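Local coordinates for packaging protein UL32 (Human herpesvirus 8 type M, PDB 6XF9) that assembles into a pentameric ring required for herpesviral packaging, binds zinc ions, and probably helps bring new capsids to nuclear replication compartments, at residues P86-S91 / C299-A304; L329-A334 / P360-H364; H364-D370 / T462-A467; C415-L421 / Q448-H452. All coordinates share one frame; numbering follows the deposited sequence.

Interaction 1: P86-S91 / C299-A304. With ZN (zinc ion), chain P.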
# COMPACT_ATOMS: atom_id res chain seq x y z
N PRO D 86 -29.17 -23.92 -20.77
CA PRO D 86 -27.79 -23.50 -20.52
C PRO D 86 -27.30 -22.57 -21.61
O PRO D 86 -27.93 -22.38 -22.64
CB PRO D 86 -27.00 -24.81 -20.54
CG PRO D 86 -27.85 -25.75 -21.34
CD PRO D 86 -29.27 -25.37 -21.06
N HIS D 87 -26.22 -21.90 -21.29
CA HIS D 87 -25.46 -21.06 -22.26
C HIS D 87 -24.37 -21.90 -23.16
O HIS D 87 -23.29 -22.44 -22.79
CB HIS D 87 -24.48 -20.22 -21.50
CG HIS D 87 -24.96 -18.89 -21.07
ND1 HIS D 87 -25.46 -18.66 -19.81
CD2 HIS D 87 -24.88 -17.69 -21.68
CE1 HIS D 87 -25.74 -17.38 -19.68
NE2 HIS D 87 -25.40 -16.77 -20.80
N CYS D 88 -24.74 -22.11 -24.38
CA CYS D 88 -23.85 -22.93 -25.18
C CYS D 88 -24.16 -22.74 -26.66
O CYS D 88 -24.97 -21.89 -27.03
CB CYS D 88 -23.94 -24.39 -24.75
SG CYS D 88 -25.61 -25.00 -24.67
N TRP D 89 -23.48 -23.52 -27.51
CA TRP D 89 -23.77 -23.43 -28.93
C TRP D 89 -25.18 -23.93 -29.24
O TRP D 89 -25.96 -23.22 -29.87
CB TRP D 89 -22.73 -24.22 -29.75
CG TRP D 89 -23.10 -24.24 -31.19
CD1 TRP D 89 -22.85 -23.29 -32.12
CD2 TRP D 89 -23.86 -25.26 -31.85
NE1 TRP D 89 -23.38 -23.66 -33.34
CE2 TRP D 89 -24.01 -24.87 -33.19
CE3 TRP D 89 -24.42 -26.47 -31.44
CZ2 TRP D 89 -24.69 -25.64 -34.11
CZ3 TRP D 89 -25.10 -27.24 -32.37
CH2 TRP D 89 -25.24 -26.82 -33.68
N THR D 90 -25.53 -25.10 -28.71
CA THR D 90 -26.82 -25.71 -29.03
C THR D 90 -27.99 -24.82 -28.66
O THR D 90 -28.97 -24.75 -29.40
CB THR D 90 -26.98 -27.07 -28.32
OG1 THR D 90 -25.93 -27.95 -28.74
CG2 THR D 90 -28.33 -27.68 -28.66
N SER D 91 -27.91 -24.14 -27.52
CA SER D 91 -29.01 -23.26 -27.12
C SER D 91 -29.11 -22.06 -28.04
O SER D 91 -30.22 -21.54 -28.23
CB SER D 91 -28.85 -22.80 -25.67
OG SER D 91 -28.59 -23.90 -24.81
N CYS D 299 -21.52 -29.39 -21.64
CA CYS D 299 -22.52 -28.33 -21.59
C CYS D 299 -23.40 -28.35 -22.83
O CYS D 299 -24.58 -27.99 -22.74
CB CYS D 299 -21.86 -26.96 -21.44
SG CYS D 299 -21.25 -26.56 -19.77
N GLU D 300 -22.85 -28.71 -23.99
CA GLU D 300 -23.70 -28.92 -25.15
C GLU D 300 -24.72 -30.01 -24.86
O GLU D 300 -25.92 -29.84 -25.11
CB GLU D 300 -22.86 -29.31 -26.37
CG GLU D 300 -21.73 -28.34 -26.68
CD GLU D 300 -22.20 -26.93 -26.93
OE1 GLU D 300 -23.25 -26.78 -27.56
OE2 GLU D 300 -21.53 -25.97 -26.47
N CYS D 301 -24.28 -31.10 -24.23
CA CYS D 301 -25.18 -32.19 -23.92
C CYS D 301 -26.29 -31.75 -22.99
O CYS D 301 -27.42 -32.26 -23.08
CB CYS D 301 -24.42 -33.35 -23.29
SG CYS D 301 -23.33 -34.13 -24.50
N LEU D 302 -25.99 -30.85 -22.06
CA LEU D 302 -27.03 -30.37 -21.15
C LEU D 302 -28.19 -29.76 -21.93
O LEU D 302 -29.35 -29.92 -21.53
CB LEU D 302 -26.46 -29.35 -20.17
CG LEU D 302 -25.50 -29.93 -19.11
CD1 LEU D 302 -25.12 -28.84 -18.15
CD2 LEU D 302 -26.14 -31.07 -18.35
N ALA D 303 -27.91 -29.09 -23.03
CA ALA D 303 -28.95 -28.46 -23.82
C ALA D 303 -29.41 -29.30 -25.00
O ALA D 303 -30.49 -29.04 -25.56
CB ALA D 303 -28.47 -27.11 -24.37
N ALA D 304 -28.65 -30.31 -25.39
CA ALA D 304 -28.90 -31.03 -26.62
C ALA D 304 -29.53 -32.40 -26.40
O ALA D 304 -30.02 -32.99 -27.37
CB ALA D 304 -27.59 -31.21 -27.39
ZN ZN P . -19.34 -27.74 -19.14

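Interaction 2: L329-A334 / P360-H364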
# COMPACT_ATOMS: atom_id res chain seq x y z
N LEU D 329 -9.68 -36.64 -8.23
CA LEU D 329 -10.92 -36.57 -8.99
C LEU D 329 -10.73 -37.04 -10.43
O LEU D 329 -11.63 -37.65 -11.01
CB LEU D 329 -11.48 -35.15 -8.93
CG LEU D 329 -11.97 -34.80 -7.54
CD1 LEU D 329 -12.25 -33.30 -7.39
CD2 LEU D 329 -13.18 -35.64 -7.30
N VAL D 330 -9.57 -36.76 -11.05
CA VAL D 330 -9.43 -37.18 -12.45
C VAL D 330 -9.25 -38.69 -12.55
O VAL D 330 -9.64 -39.30 -13.55
CB VAL D 330 -8.28 -36.44 -13.18
CG1 VAL D 330 -8.62 -35.00 -13.41
CG2 VAL D 330 -6.98 -36.55 -12.43
N ASP D 331 -8.66 -39.32 -11.53
CA ASP D 331 -8.57 -40.78 -11.51
C ASP D 331 -9.91 -41.44 -11.20
O ASP D 331 -10.28 -42.43 -11.84
CB ASP D 331 -7.49 -41.22 -10.52
CG ASP D 331 -6.10 -41.02 -11.07
OD1 ASP D 331 -5.95 -41.15 -12.31
OD2 ASP D 331 -5.17 -40.70 -10.28
N ARG D 332 -10.67 -40.89 -10.24
CA ARG D 332 -12.01 -41.40 -9.95
C ARG D 332 -12.89 -41.38 -11.19
O ARG D 332 -13.66 -42.31 -11.43
CB ARG D 332 -12.68 -40.55 -8.88
CG ARG D 332 -12.14 -40.69 -7.52
CD ARG D 332 -12.82 -39.72 -6.58
NE ARG D 332 -12.22 -39.78 -5.26
CZ ARG D 332 -12.88 -40.13 -4.17
NH1 ARG D 332 -14.17 -40.43 -4.24
NH2 ARG D 332 -12.24 -40.16 -3.00
N ILE D 333 -12.81 -40.29 -11.96
CA ILE D 333 -13.55 -40.20 -13.20
C ILE D 333 -13.11 -41.30 -14.16
O ILE D 333 -13.94 -41.96 -14.81
CB ILE D 333 -13.37 -38.80 -13.80
CG1 ILE D 333 -14.04 -37.76 -12.91
CG2 ILE D 333 -13.91 -38.75 -15.20
CD1 ILE D 333 -13.53 -36.35 -13.10
N ALA D 334 -11.80 -41.52 -14.27
CA ALA D 334 -11.32 -42.58 -15.15
C ALA D 334 -11.78 -43.95 -14.66
O ALA D 334 -12.19 -44.79 -15.46
CB ALA D 334 -9.80 -42.54 -15.27
N PRO D 360 -10.74 -37.22 -18.88
CA PRO D 360 -11.04 -36.98 -17.45
C PRO D 360 -10.91 -35.52 -17.07
O PRO D 360 -11.52 -35.10 -16.09
CB PRO D 360 -10.03 -37.86 -16.71
CG PRO D 360 -9.52 -38.85 -17.73
CD PRO D 360 -9.58 -38.11 -19.05
N GLN D 361 -10.10 -34.74 -17.78
CA GLN D 361 -10.07 -33.31 -17.52
C GLN D 361 -11.37 -32.63 -17.95
O GLN D 361 -11.87 -31.77 -17.24
CB GLN D 361 -8.89 -32.66 -18.23
CG GLN D 361 -7.52 -32.95 -17.66
CD GLN D 361 -6.96 -34.25 -18.13
OE1 GLN D 361 -7.47 -34.85 -19.07
NE2 GLN D 361 -5.86 -34.68 -17.52
N GLU D 362 -11.93 -32.98 -19.12
CA GLU D 362 -13.18 -32.34 -19.53
C GLU D 362 -14.26 -32.61 -18.51
O GLU D 362 -15.05 -31.71 -18.18
CB GLU D 362 -13.66 -32.81 -20.90
CG GLU D 362 -12.69 -32.54 -22.05
CD GLU D 362 -13.34 -32.75 -23.41
OE1 GLU D 362 -13.03 -33.80 -24.03
OE2 GLU D 362 -14.18 -31.91 -23.82
N ILE D 363 -14.33 -33.84 -18.01
CA ILE D 363 -15.34 -34.19 -17.02
C ILE D 363 -14.98 -33.57 -15.67
O ILE D 363 -15.85 -33.05 -14.96
CB ILE D 363 -15.49 -35.72 -16.93
CG1 ILE D 363 -16.09 -36.24 -18.23
CG2 ILE D 363 -16.36 -36.14 -15.77
CD1 ILE D 363 -15.83 -37.68 -18.47
N HIS D 364 -13.69 -33.58 -15.31
CA HIS D 364 -13.26 -32.88 -14.10
C HIS D 364 -13.62 -31.41 -14.17
O HIS D 364 -14.19 -30.85 -13.23
CB HIS D 364 -11.74 -33.02 -13.92
CG HIS D 364 -11.21 -32.33 -12.70
ND1 HIS D 364 -9.98 -31.72 -12.67
CD2 HIS D 364 -11.75 -32.17 -11.47
CE1 HIS D 364 -9.78 -31.20 -11.47
NE2 HIS D 364 -10.84 -31.46 -10.72

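Interaction 3: H364-D370 / T462-A467. With ZN (zinc ion), chain P.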
# COMPACT_ATOMS: atom_id res chain seq x y z
N HIS D 364 -13.69 -33.58 -15.31
CA HIS D 364 -13.26 -32.88 -14.10
C HIS D 364 -13.62 -31.41 -14.17
O HIS D 364 -14.19 -30.85 -13.23
CB HIS D 364 -11.74 -33.02 -13.92
CG HIS D 364 -11.21 -32.33 -12.70
ND1 HIS D 364 -9.98 -31.72 -12.67
CD2 HIS D 364 -11.75 -32.17 -11.47
CE1 HIS D 364 -9.78 -31.20 -11.47
NE2 HIS D 364 -10.84 -31.46 -10.72
N LYS D 365 -13.27 -30.76 -15.28
CA LYS D 365 -13.57 -29.34 -15.46
C LYS D 365 -15.06 -29.08 -15.36
O LYS D 365 -15.48 -28.11 -14.72
CB LYS D 365 -13.06 -28.88 -16.81
CG LYS D 365 -13.60 -27.57 -17.24
CD LYS D 365 -13.20 -27.28 -18.66
CE LYS D 365 -14.04 -26.18 -19.21
NZ LYS D 365 -13.49 -25.74 -20.50
N HIS D 366 -15.87 -29.93 -15.97
CA HIS D 366 -17.29 -29.63 -16.05
C HIS D 366 -18.01 -29.87 -14.74
O HIS D 366 -18.83 -29.05 -14.33
CB HIS D 366 -17.95 -30.47 -17.16
CG HIS D 366 -19.44 -30.36 -17.19
ND1 HIS D 366 -20.10 -29.32 -17.81
CD2 HIS D 366 -20.40 -31.15 -16.65
CE1 HIS D 366 -21.41 -29.48 -17.65
NE2 HIS D 366 -21.61 -30.57 -16.94
N LEU D 367 -17.71 -30.96 -14.04
CA LEU D 367 -18.47 -31.27 -12.83
C LEU D 367 -17.93 -30.59 -11.59
O LEU D 367 -18.69 -30.39 -10.63
CB LEU D 367 -18.50 -32.78 -12.58
CG LEU D 367 -19.30 -33.67 -13.53
CD1 LEU D 367 -18.98 -35.12 -13.24
CD2 LEU D 367 -20.78 -33.42 -13.40
N PHE D 368 -16.63 -30.25 -11.53
CA PHE D 368 -16.04 -29.81 -10.27
C PHE D 368 -15.30 -28.49 -10.34
O PHE D 368 -15.04 -27.92 -9.28
CB PHE D 368 -15.07 -30.88 -9.73
CG PHE D 368 -15.68 -32.27 -9.56
CD1 PHE D 368 -16.44 -32.59 -8.45
CD2 PHE D 368 -15.48 -33.26 -10.53
CE1 PHE D 368 -17.00 -33.86 -8.29
CE2 PHE D 368 -16.03 -34.55 -10.37
CZ PHE D 368 -16.79 -34.84 -9.25
N CYS D 369 -14.96 -27.96 -11.53
CA CYS D 369 -14.09 -26.79 -11.64
C CYS D 369 -14.72 -25.59 -12.35
O CYS D 369 -14.81 -24.52 -11.74
CB CYS D 369 -12.78 -27.13 -12.36
SG CYS D 369 -11.86 -28.35 -11.48
N ASP D 370 -15.11 -25.70 -13.61
CA ASP D 370 -15.41 -24.46 -14.34
C ASP D 370 -16.67 -23.82 -13.78
O ASP D 370 -17.66 -24.51 -13.55
CB ASP D 370 -15.56 -24.72 -15.82
CG ASP D 370 -15.63 -23.43 -16.62
OD1 ASP D 370 -16.71 -22.83 -16.65
OD2 ASP D 370 -14.60 -22.98 -17.18
N THR D 462 -8.43 -23.52 -11.11
CA THR D 462 -9.11 -23.75 -12.39
C THR D 462 -8.48 -22.94 -13.50
O THR D 462 -8.26 -23.46 -14.60
CB THR D 462 -10.59 -23.40 -12.30
OG1 THR D 462 -11.19 -24.19 -11.27
CG2 THR D 462 -11.29 -23.67 -13.63
N SER D 463 -8.19 -21.67 -13.25
CA SER D 463 -7.59 -20.86 -14.30
C SER D 463 -6.21 -21.37 -14.69
O SER D 463 -5.83 -21.29 -15.86
CB SER D 463 -7.46 -19.41 -13.85
OG SER D 463 -6.78 -18.71 -14.87
N HIS D 464 -5.45 -21.89 -13.72
CA HIS D 464 -4.16 -22.47 -14.09
C HIS D 464 -4.37 -23.71 -14.96
O HIS D 464 -3.70 -23.87 -15.98
CB HIS D 464 -3.33 -22.81 -12.84
CG HIS D 464 -2.63 -21.62 -12.23
ND1 HIS D 464 -1.66 -20.89 -12.89
CD2 HIS D 464 -2.70 -21.10 -10.97
CE1 HIS D 464 -1.21 -19.93 -12.09
NE2 HIS D 464 -1.82 -20.04 -10.92
N LEU D 465 -5.35 -24.55 -14.61
CA LEU D 465 -5.44 -25.89 -15.21
C LEU D 465 -6.06 -25.89 -16.62
O LEU D 465 -5.47 -26.46 -17.54
CB LEU D 465 -6.26 -26.80 -14.29
CG LEU D 465 -5.65 -27.32 -12.97
CD1 LEU D 465 -6.58 -28.34 -12.27
CD2 LEU D 465 -4.23 -27.87 -13.15
N TYR D 466 -7.20 -25.23 -16.82
CA TYR D 466 -8.08 -25.55 -17.95
C TYR D 466 -8.44 -24.33 -18.81
O TYR D 466 -8.21 -23.17 -18.43
CB TYR D 466 -9.39 -26.21 -17.45
CG TYR D 466 -9.16 -27.52 -16.73
CD1 TYR D 466 -8.31 -28.47 -17.24
CD2 TYR D 466 -9.78 -27.78 -15.52
CE1 TYR D 466 -8.08 -29.67 -16.59
CE2 TYR D 466 -9.55 -28.97 -14.85
CZ TYR D 466 -8.69 -29.91 -15.39
OH TYR D 466 -8.43 -31.09 -14.74
N ALA D 467 -8.99 -24.64 -19.99
CA ALA D 467 -9.48 -23.65 -20.96
C ALA D 467 -10.94 -23.31 -20.70
O ALA D 467 -11.41 -22.24 -21.14
CB ALA D 467 -9.33 -24.17 -22.38
OXT ALA D 467 -11.65 -24.08 -20.04
ZN ZN P . -19.34 -27.74 -19.14

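Interaction 4: C415-L421 / Q448-H452. With ZN (zinc ion), chain Q.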
# COMPACT_ATOMS: atom_id res chain seq x y z
N CYS D 415 -29.20 -15.22 -10.87
CA CYS D 415 -28.44 -14.19 -10.16
C CYS D 415 -27.53 -13.50 -11.16
O CYS D 415 -26.57 -14.11 -11.63
CB CYS D 415 -27.64 -14.79 -9.02
SG CYS D 415 -26.83 -13.48 -8.05
N GLU D 416 -27.83 -12.24 -11.50
CA GLU D 416 -27.00 -11.54 -12.48
C GLU D 416 -25.61 -11.24 -11.93
O GLU D 416 -24.65 -11.16 -12.70
CB GLU D 416 -27.69 -10.25 -12.96
CG GLU D 416 -27.22 -9.79 -14.34
CD GLU D 416 -28.20 -8.84 -15.06
OE1 GLU D 416 -29.13 -8.35 -14.38
OE2 GLU D 416 -28.03 -8.55 -16.28
N VAL D 417 -25.48 -11.10 -10.60
CA VAL D 417 -24.16 -10.92 -9.99
C VAL D 417 -23.28 -12.11 -10.29
O VAL D 417 -22.24 -11.98 -10.94
CB VAL D 417 -24.28 -10.69 -8.48
CG1 VAL D 417 -22.91 -10.79 -7.83
CG2 VAL D 417 -24.89 -9.33 -8.20
N VAL D 418 -23.71 -13.31 -9.90
CA VAL D 418 -22.93 -14.51 -10.19
C VAL D 418 -22.77 -14.70 -11.69
O VAL D 418 -21.70 -15.08 -12.17
CB VAL D 418 -23.58 -15.75 -9.55
CG1 VAL D 418 -22.98 -16.98 -10.13
CG2 VAL D 418 -23.35 -15.74 -8.07
N GLN D 419 -23.82 -14.42 -12.48
CA GLN D 419 -23.65 -14.52 -13.93
C GLN D 419 -22.53 -13.60 -14.39
O GLN D 419 -21.68 -14.00 -15.20
CB GLN D 419 -24.96 -14.19 -14.67
CG GLN D 419 -24.89 -14.54 -16.17
CD GLN D 419 -25.80 -13.66 -17.06
OE1 GLN D 419 -26.19 -12.55 -16.68
NE2 GLN D 419 -26.13 -14.16 -18.24
N THR D 420 -22.50 -12.36 -13.89
CA THR D 420 -21.48 -11.42 -14.35
C THR D 420 -20.08 -11.88 -13.98
O THR D 420 -19.16 -11.82 -14.80
CB THR D 420 -21.74 -10.02 -13.80
OG1 THR D 420 -23.00 -9.54 -14.30
CG2 THR D 420 -20.66 -9.07 -14.24
N LEU D 421 -19.90 -12.33 -12.74
CA LEU D 421 -18.58 -12.82 -12.33
C LEU D 421 -18.16 -14.03 -13.15
O LEU D 421 -16.98 -14.17 -13.48
CB LEU D 421 -18.58 -13.15 -10.84
CG LEU D 421 -18.64 -11.90 -9.98
CD1 LEU D 421 -18.86 -12.31 -8.56
CD2 LEU D 421 -17.35 -11.13 -10.12
N GLN D 448 -18.27 -15.21 -3.76
CA GLN D 448 -19.65 -15.44 -4.15
C GLN D 448 -19.96 -16.92 -4.33
O GLN D 448 -21.03 -17.38 -3.93
CB GLN D 448 -19.94 -14.70 -5.44
CG GLN D 448 -19.70 -13.23 -5.33
CD GLN D 448 -20.81 -12.52 -4.61
OE1 GLN D 448 -21.78 -13.14 -4.15
NE2 GLN D 448 -20.70 -11.20 -4.53
N LEU D 449 -19.02 -17.68 -4.88
CA LEU D 449 -19.25 -19.12 -4.99
C LEU D 449 -19.62 -19.74 -3.65
O LEU D 449 -20.52 -20.58 -3.58
CB LEU D 449 -18.01 -19.82 -5.57
CG LEU D 449 -17.88 -19.63 -7.07
CD1 LEU D 449 -16.77 -20.49 -7.57
CD2 LEU D 449 -19.19 -20.04 -7.69
N LYS D 450 -18.93 -19.34 -2.57
CA LYS D 450 -19.24 -19.93 -1.26
C LYS D 450 -20.57 -19.41 -0.75
O LYS D 450 -21.37 -20.17 -0.17
CB LYS D 450 -18.12 -19.64 -0.27
CG LYS D 450 -16.77 -20.21 -0.72
CD LYS D 450 -15.64 -20.02 0.30
CE LYS D 450 -14.26 -20.37 -0.30
NZ LYS D 450 -14.10 -21.80 -0.76
N ARG D 451 -20.82 -18.12 -0.95
CA ARG D 451 -22.06 -17.49 -0.52
C ARG D 451 -23.28 -18.09 -1.20
O ARG D 451 -24.39 -18.05 -0.65
CB ARG D 451 -21.94 -15.99 -0.79
CG ARG D 451 -22.98 -15.16 -0.14
CD ARG D 451 -22.56 -13.72 -0.16
NE ARG D 451 -23.73 -12.87 -0.07
CZ ARG D 451 -24.24 -12.24 -1.13
NH1 ARG D 451 -23.65 -12.41 -2.32
NH2 ARG D 451 -25.32 -11.46 -1.00
N HIS D 452 -23.12 -18.65 -2.40
CA HIS D 452 -24.22 -19.27 -3.14
C HIS D 452 -24.21 -20.78 -3.03
O HIS D 452 -24.92 -21.45 -3.80
CB HIS D 452 -24.18 -18.86 -4.61
CG HIS D 452 -24.50 -17.42 -4.83
ND1 HIS D 452 -23.55 -16.43 -4.74
CD2 HIS D 452 -25.66 -16.79 -5.13
CE1 HIS D 452 -24.11 -15.25 -4.96
NE2 HIS D 452 -25.39 -15.45 -5.20
ZN ZN Q . -26.89 -14.24 -5.91

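Interaction 1: P86-S91 / C299-A304
E300 turns its carboxylate onto the first turn of helix 89-106, where W89 and T90 offer backbone N-H groups. W89 N reaches OE2 of E300 at 3.3 Å on the syn lone pair, nearly straight at 167°, while T90 N gives a hydrogen bond of 3.1 Å to OE1 of E300. The hydroxyl OG1 of T90 is a second donor to OE1 of E300, at 3.2 Å. A glutamate suits this place because its negative group meets N-H groups at a helix start, whose dipole probably stabilises the charge. A bend at chi2 (-58°) brings the carboxylate to these donors. Beside it, A303 is small enough to let the chains close up: its CB lies 3.4 Å from CG of P86, tighter than usual contact, and 3.6 Å from SG of C88. Further out, S91 OG donates a hydrogen bond to P86 O at 2.7 Å from above the carbonyl plane, tying loop to helix. One turn before A303, C299 binds a zinc ion together with C296, H366 and C373. The contact joins zinc-bearing helix 297-304 to helix 89-106, with helix 225-235 beside W89 and E300, helix 308-321 against L302, and helix 371-379 against P86 and C299.

Interaction 2: L329-A334 / P360-H364
I333 and I363 lie alongside each other, pointing opposite ways, and their CG2 methyls meet at 3.6 Å. Both use the same rotamer, with CG2 anti to the backbone N and CG1 beside it, a shape well suited to a helix. In I333 this also sends the longer branch, nearly extended at chi2 159°, across the backbone of the other helix, so that CD1 of I333 lies 3.5 Å from N of H364. The side chain of H364 projects from the helix with CG anti to the backbone N (chi1 -180°), which carries the ring across the side chains of L329 and V330. V330 CG1 approaches H364 ND1 to 3.6 Å, and L329 CB is 3.9 Å from H364 CD2; the polar end of the ring is engaged outside this pair, by Y466 OH. Apolar branches are therefore what join helix 329-338 to helix 360-369, two helices of this largely helical chain whose axes here run 8.9 Å apart at 111°. P360, in the first turn of its helix where the missing N-H costs little, sets its CB 3.5 Å from V330 O. OD2 of D331 is hydrogen-bonded to the backbone N of C52 of a neighbouring subunit, a zinc ligand there; I145 of that subunit also packs on L329.

Interaction 3: H364-D370 / T462-A467
The imidazole of H364 and the phenol of Y466 share a hydrogen bond of 2.7 Å between ND1 of H364 and OH of Y466, either of which could be the donor. Each group meets the other at an edge, and the ring planes stand 84° apart. Y466 is the residue at which the chain leaves helical geometry, and L465 CB rests over the centre of one face of its ring. The slim side chain of C369 fits into the angle beside the two rings: its SG sits above the H364 face, toward the rim, and 4.1 Å from CE2 at the edge of Y466. K365 CB lies 3.7 Å from CD2 of Y466, and the rest of the lysine runs out extended to the chain terminus, where NZ of K365 forms a salt bridge of 2.5 Å, short for its kind, with OXT of A467. The C-terminal tail is thereby fastened to a zinc-binding helix, for the next residue, H366, holds the zinc ion through ND1. A wider, pi-type turn follows: K365 O accepts from D370 N, five residues on, as well as from C369 N. D370 OD2 comes within 4.3 Å of OXT of A467, a pairing of like charges probably eased by K365 and by K426, which forms a salt bridge with D370. Beyond, T462 OG1 packs 3.5 Å from CB of C369.

Interaction 4: C415-L421 / Q448-H452
V418 sets a methyl over one face of the H452 imidazole, somewhat toward the rim, CG2 lying 3.4 Å from the ring centroid and 18° off its normal, a CH-pi contact. The closest atoms, V418 CG2 and H452 CE1, are 3.2 Å apart. With CG2 anti to the carbonyl carbon, the branched valine turns this methyl to the face of an imidazole already fixed in its own plane. H452 NE2 binds zinc, and H452 ND1 donates to Q448 O at 2.8 Å, in the ring plane but above that carbonyl's plane; the same oxygen accepts H452 N. L421 CD1 extends this packed side, 3.5 Å from Q448 CG. C415 puts its SG 2.3 Å from the zinc ion. This is a zinc site of three cysteines and one histidine assembled from distant parts of the chain, with C191 and C192 as the other ligands; it joins the start of helix 416-430 to the end of helix 435-451. C415 stands at the N-cap, where its sulfur also takes a weak bond from V418 N. The other flank is slacker: partly exposed V417 brings CG1 no nearer than 4.0 Å to NE2 of Q448, an amide held by E444. OE1 of Q448 takes a weak bond from NH1 of R451, whose side chain is exposed.

Interaction 1 lies closest to the centre of the chain and is wholly buried, so its carboxylate finds backbone and hydroxyl donors within the protein. Interactions 2 and 3 use the same helix 360-369 and share H364, whose ring has apolar neighbours in one and a polar partner in the other; both also touch a neighbouring subunit. Interaction 2, farthest out at about 23 Å from the chain centre, is held by apolar packing, with partly exposed residues at its margin. Interactions 1 and 3 each contribute a ligand to one zinc ion. Interaction 4, at mid-depth about 16 Å from the centre and with an exposed flank, organises a different zinc, whose bonds join both its segments directly. It touches interaction 1 through H87 and Q419.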